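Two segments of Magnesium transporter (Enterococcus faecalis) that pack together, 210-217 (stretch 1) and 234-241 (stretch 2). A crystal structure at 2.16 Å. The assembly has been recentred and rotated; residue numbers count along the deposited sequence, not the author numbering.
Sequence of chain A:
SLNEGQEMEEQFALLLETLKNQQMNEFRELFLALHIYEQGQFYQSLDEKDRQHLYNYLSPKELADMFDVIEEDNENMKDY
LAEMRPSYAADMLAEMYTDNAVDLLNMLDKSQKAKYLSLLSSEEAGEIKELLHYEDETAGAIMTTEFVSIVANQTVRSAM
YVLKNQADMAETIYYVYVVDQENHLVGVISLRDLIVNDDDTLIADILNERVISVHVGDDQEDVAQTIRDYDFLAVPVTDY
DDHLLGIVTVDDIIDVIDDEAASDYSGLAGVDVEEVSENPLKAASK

Stretch 1 (210-217) RVISVHVG
Stretch 2 (234-241) AVPVTDYD

Val214 and Val237 form the apolar centre of a short parallel pairing, their side chains on the same face of the sheet and their CA atoms 5.0 Å apart. Val214 (chi1 m, phi/psi -126/162) brings CG2 to 3.8 Å from CG2 of Val237 (chi1 t, -122/136). Val235 (chi1 p, -145/131) points toward stretch 1 and extends this patch, its CG2 lying 4.2 Å from Val214 CG1. At the other end Val216 (chi1 p), where the chain leaves the extended form at -53/-25, sets CB 3.8 Å from Val237 CG1. Pro236 (-70/152, C-gamma endo) packs against the loop before the strand: its CG is 3.2 Å from Ile212 O and 4.2 Å from Val211 CG2.

Three backbone hydrogen bonds fix the register, with Ser213 beside Pro236, Val214 beside Val237 and His215 beside Thr238 (CA to CA 5.1 Å). Val214 N donates to Pro236 O (3.0 Å, 164°) and Val214 O accepts from Thr238 N (3.0 Å, 155°), so Val214 straddles Val237 in the parallel manner; Val216 N then donates to Thr238 O (2.8 Å, 153°). CA-H...O contacts supplement them, Val237 CA to Val214 O at 3.3 Å and His215 CA to Thr238 O at 3.4 Å.

On the face opposite the valine pair lie His215 (-91/143) and Thr238 (-137/175, chi1 p). With chi1 t and chi2 71°, the His215 ring reaches Tyr240 and stacks face to face on it, centroids 3.7 Å apart and planes at 23°; His215 NE2 approaches Tyr240 CZ to 3.1 Å. Tyr240 (-61/-21) supplies its ring with chi1 m and chi2 -60°. His215 ND1 lies 3.4 Å from Thr238 O, but the poor angle excludes a hydrogen bond. Within stretch 2, Thr238 OG1 donates to Asp239 O (3.1 Å), and Asp241 N makes a weak bond to Asp239 OD1 (2.7 Å, 119°).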

ATOM      1  N   ARG A 210      -1.457   6.267  19.085  1.00 36.61           N
ATOM      2  CA  ARG A 210      -0.850   4.936  19.070  1.00 35.82           C
ATOM      3  C   ARG A 210      -0.176   4.600  17.737  1.00 34.63           C
ATOM      4  O   ARG A 210      -0.537   3.635  17.066  1.00 35.75           O
ATOM      5  CB  ARG A 210      -1.896   3.871  19.405  1.00 34.93           C
ATOM      6  CG  ARG A 210      -2.442   3.969  20.818  1.00 37.60           C
ATOM      7  CD  ARG A 210      -3.474   2.885  21.068  1.00 39.00           C
ATOM      8  NE  ARG A 210      -2.878   1.549  21.033  1.00 40.01           N
ATOM      9  CZ  ARG A 210      -2.130   1.038  22.006  1.00 41.69           C
ATOM     10  NH1 ARG A 210      -1.885   1.749  23.099  1.00 39.93           N
ATOM     11  NH2 ARG A 210      -1.630  -0.189  21.892  1.00 40.81           N
ATOM     12  N   VAL A 211       0.811   5.403  17.360  1.00 33.37           N
ATOM     13  CA  VAL A 211       1.527   5.170  16.117  1.00 34.31           C
ATOM     14  C   VAL A 211       2.517   4.023  16.286  1.00 33.17           C
ATOM     15  O   VAL A 211       3.289   3.988  17.239  1.00 33.30           O
ATOM     16  CB  VAL A 211       2.264   6.445  15.646  1.00 35.64           C
ATOM     17  CG1 VAL A 211       3.112   7.012  16.776  1.00 38.08           C
ATOM     18  CG2 VAL A 211       3.113   6.131  14.434  1.00 35.59           C
ATOM     19  N   ILE A 212       2.452   3.074  15.361  1.00 34.29           N
ATOM     20  CA  ILE A 212       3.314   1.899  15.357  1.00 31.76           C
ATOM     21  C   ILE A 212       4.569   2.223  14.550  1.00 33.15           C
ATOM     22  O   ILE A 212       4.486   2.785  13.455  1.00 30.39           O
ATOM     23  CB  ILE A 212       2.605   0.684  14.692  1.00 33.71           C
ATOM     24  CG1 ILE A 212       1.333   0.319  15.471  1.00 37.10           C
ATOM     25  CG2 ILE A 212       3.542  -0.505  14.624  1.00 28.63           C
ATOM     26  CD1 ILE A 212       0.161   1.261  15.191  1.00 42.06           C
ATOM     27  N   SER A 213       5.728   1.870  15.096  1.00 31.95           N
ATOM     28  CA  SER A 213       6.992   2.114  14.422  1.00 32.44           C
ATOM     29  C   SER A 213       7.977   1.018  14.786  1.00 31.47           C
ATOM     30  O   SER A 213       7.708   0.203  15.670  1.00 30.27           O
ATOM     31  CB  SER A 213       7.572   3.475  14.826  1.00 31.91           C
ATOM     32  OG  SER A 213       7.898   3.511  16.204  1.00 31.62           O
ATOM     33  N   VAL A 214       9.112   1.007  14.091  1.00 31.14           N
ATOM     34  CA  VAL A 214      10.167   0.030  14.316  1.00 29.68           C
ATOM     35  C   VAL A 214      11.463   0.791  14.565  1.00 31.00           C
ATOM     36  O   VAL A 214      11.564   1.978  14.231  1.00 30.46           O
ATOM     37  CB  VAL A 214      10.343  -0.892  13.087  1.00 29.21           C
ATOM     38  CG1 VAL A 214       9.052  -1.643  12.817  1.00 25.67           C
ATOM     39  CG2 VAL A 214      10.736  -0.065  11.858  1.00 26.63           C
ATOM     40  N   HIS A 215      12.446   0.110  15.151  1.00 31.32           N
ATOM     41  CA  HIS A 215      13.740   0.717  15.453  1.00 32.56           C
ATOM     42  C   HIS A 215      14.674   0.507  14.265  1.00 31.20           C
ATOM     43  O   HIS A 215      14.653  -0.544  13.636  1.00 31.95           O
ATOM     44  CB  HIS A 215      14.347   0.081  16.715  1.00 34.00           C
ATOM     45  CG  HIS A 215      15.677   0.657  17.103  1.00 34.20           C
ATOM     46  ND1 HIS A 215      15.819   1.927  17.618  1.00 35.80           N
ATOM     47  CD2 HIS A 215      16.930   0.137  17.039  1.00 33.03           C
ATOM     48  CE1 HIS A 215      17.098   2.168  17.858  1.00 36.15           C
ATOM     49  NE2 HIS A 215      17.790   1.095  17.513  1.00 35.23           N
ATOM     50  N   VAL A 216      15.500   1.500  13.968  1.00 31.45           N
ATOM     51  CA  VAL A 216      16.403   1.410  12.824  1.00 33.63           C
ATOM     52  C   VAL A 216      17.297   0.155  12.783  1.00 33.88           C
ATOM     53  O   VAL A 216      17.718  -0.287  11.709  1.00 32.11           O
ATOM     54  CB  VAL A 216      17.271   2.690  12.728  1.00 34.65           C
ATOM     55  CG1 VAL A 216      18.138   2.841  13.970  1.00 36.45           C
ATOM     56  CG2 VAL A 216      18.101   2.653  11.468  1.00 35.94           C
ATOM     57  N   GLY A 217      17.558  -0.439  13.944  1.00 34.54           N
ATOM     58  CA  GLY A 217      18.397  -1.623  13.983  1.00 34.46           C
ATOM     59  C   GLY A 217      17.652  -2.946  13.966  1.00 35.64           C
ATOM     60  O   GLY A 217      18.283  -4.003  13.987  1.00 35.06           O
ATOM     61  N   ALA A 234       3.190   1.166   4.770  1.00 23.86           N
ATOM     62  CA  ALA A 234       4.453   1.767   5.184  1.00 25.14           C
ATOM     63  C   ALA A 234       4.535   1.781   6.708  1.00 24.86           C
ATOM     64  O   ALA A 234       3.511   1.711   7.390  1.00 24.33           O
ATOM     65  CB  ALA A 234       4.582   3.192   4.635  1.00 24.00           C
ATOM     66  N   VAL A 235       5.756   1.854   7.238  1.00 24.43           N
ATOM     67  CA  VAL A 235       5.954   1.896   8.676  1.00 23.88           C
ATOM     68  C   VAL A 235       7.148   2.777   9.008  1.00 24.71           C
ATOM     69  O   VAL A 235       8.214   2.649   8.410  1.00 25.56           O
ATOM     70  CB  VAL A 235       6.135   0.467   9.270  1.00 26.19           C
ATOM     71  CG1 VAL A 235       7.442  -0.163   8.799  1.00 23.59           C
ATOM     72  CG2 VAL A 235       6.060   0.533  10.790  1.00 26.91           C
ATOM     73  N   PRO A 236       6.975   3.703   9.965  1.00 25.69           N
ATOM     74  CA  PRO A 236       8.053   4.611  10.361  1.00 27.65           C
ATOM     75  C   PRO A 236       9.197   3.952  11.118  1.00 28.29           C
ATOM     76  O   PRO A 236       9.017   2.942  11.793  1.00 27.22           O
ATOM     77  CB  PRO A 236       7.325   5.682  11.179  1.00 25.74           C
ATOM     78  CG  PRO A 236       6.200   4.947  11.775  1.00 25.95           C
ATOM     79  CD  PRO A 236       5.722   4.041  10.662  1.00 25.02           C
ATOM     80  N   VAL A 237      10.380   4.541  10.978  1.00 30.20           N
ATOM     81  CA  VAL A 237      11.592   4.042  11.611  1.00 32.09           C
ATOM     82  C   VAL A 237      12.200   5.124  12.497  1.00 32.47           C
ATOM     83  O   VAL A 237      12.289   6.284  12.101  1.00 31.89           O
ATOM     84  CB  VAL A 237      12.632   3.631  10.539  1.00 32.34           C
ATOM     85  CG1 VAL A 237      13.846   3.002  11.203  1.00 34.51           C
ATOM     86  CG2 VAL A 237      12.005   2.665   9.556  1.00 29.91           C
ATOM     87  N   THR A 238      12.627   4.744  13.696  1.00 34.68           N
ATOM     88  CA  THR A 238      13.210   5.709  14.628  1.00 35.91           C
ATOM     89  C   THR A 238      14.445   5.148  15.318  1.00 37.58           C
ATOM     90  O   THR A 238      14.799   3.982  15.137  1.00 37.10           O
ATOM     91  CB  THR A 238      12.209   6.076  15.746  1.00 36.46           C
ATOM     92  OG1 THR A 238      12.087   4.974  16.657  1.00 33.72           O
ATOM     93  CG2 THR A 238      10.828   6.370  15.159  1.00 38.20           C
ATOM     94  N   ASP A 239      15.108   5.996  16.100  1.00 38.78           N
ATOM     95  CA  ASP A 239      16.260   5.564  16.879  1.00 41.06           C
ATOM     96  C   ASP A 239      15.699   5.302  18.279  1.00 42.86           C
ATOM     97  O   ASP A 239      14.495   5.429  18.497  1.00 41.01           O
ATOM     98  CB  ASP A 239      17.335   6.651  16.939  1.00 39.41           C
ATOM     99  CG  ASP A 239      16.792   7.987  17.395  1.00 38.95           C
ATOM    100  OD1 ASP A 239      15.782   8.014  18.132  1.00 40.85           O
ATOM    101  OD2 ASP A 239      17.388   9.016  17.025  1.00 37.72           O
ATOM    102  N   TYR A 240      16.553   4.943  19.231  1.00 45.70           N
ATOM    103  CA  TYR A 240      16.062   4.679  20.578  1.00 47.90           C
ATOM    104  C   TYR A 240      15.401   5.905  21.199  1.00 47.07           C
ATOM    105  O   TYR A 240      14.605   5.781  22.122  1.00 46.81           O
ATOM    106  CB  TYR A 240      17.201   4.195  21.472  1.00 51.36           C
ATOM    107  CG  TYR A 240      17.727   2.831  21.091  1.00 55.07           C
ATOM    108  CD1 TYR A 240      16.893   1.713  21.101  1.00 56.85           C
ATOM    109  CD2 TYR A 240      19.059   2.659  20.715  1.00 57.33           C
ATOM    110  CE1 TYR A 240      17.375   0.451  20.748  1.00 58.74           C
ATOM    111  CE2 TYR A 240      19.553   1.404  20.360  1.00 59.13           C
ATOM    112  CZ  TYR A 240      18.705   0.304  20.375  1.00 59.94           C
ATOM    113  OH  TYR A 240      19.189  -0.935  20.007  1.00 61.03           O
ATOM    114  N   ASP A 241      15.720   7.084  20.680  1.00 47.79           N
ATOM    115  CA  ASP A 241      15.154   8.322  21.200  1.00 48.20           C
ATOM    116  C   ASP A 241      13.840   8.708  20.530  1.00 48.50           C
ATOM    117  O   ASP A 241      13.262   9.758  20.829  1.00 47.39           O
ATOM    118  CB  ASP A 241      16.156   9.463  21.046  1.00 50.64           C
ATOM    119  CG  ASP A 241      17.373   9.291  21.937  1.00 53.92           C
ATOM    120  OD1 ASP A 241      17.190   9.075  23.155  1.00 53.82           O
ATOM    121  OD2 ASP A 241      18.509   9.381  21.424  1.00 54.14           O
TER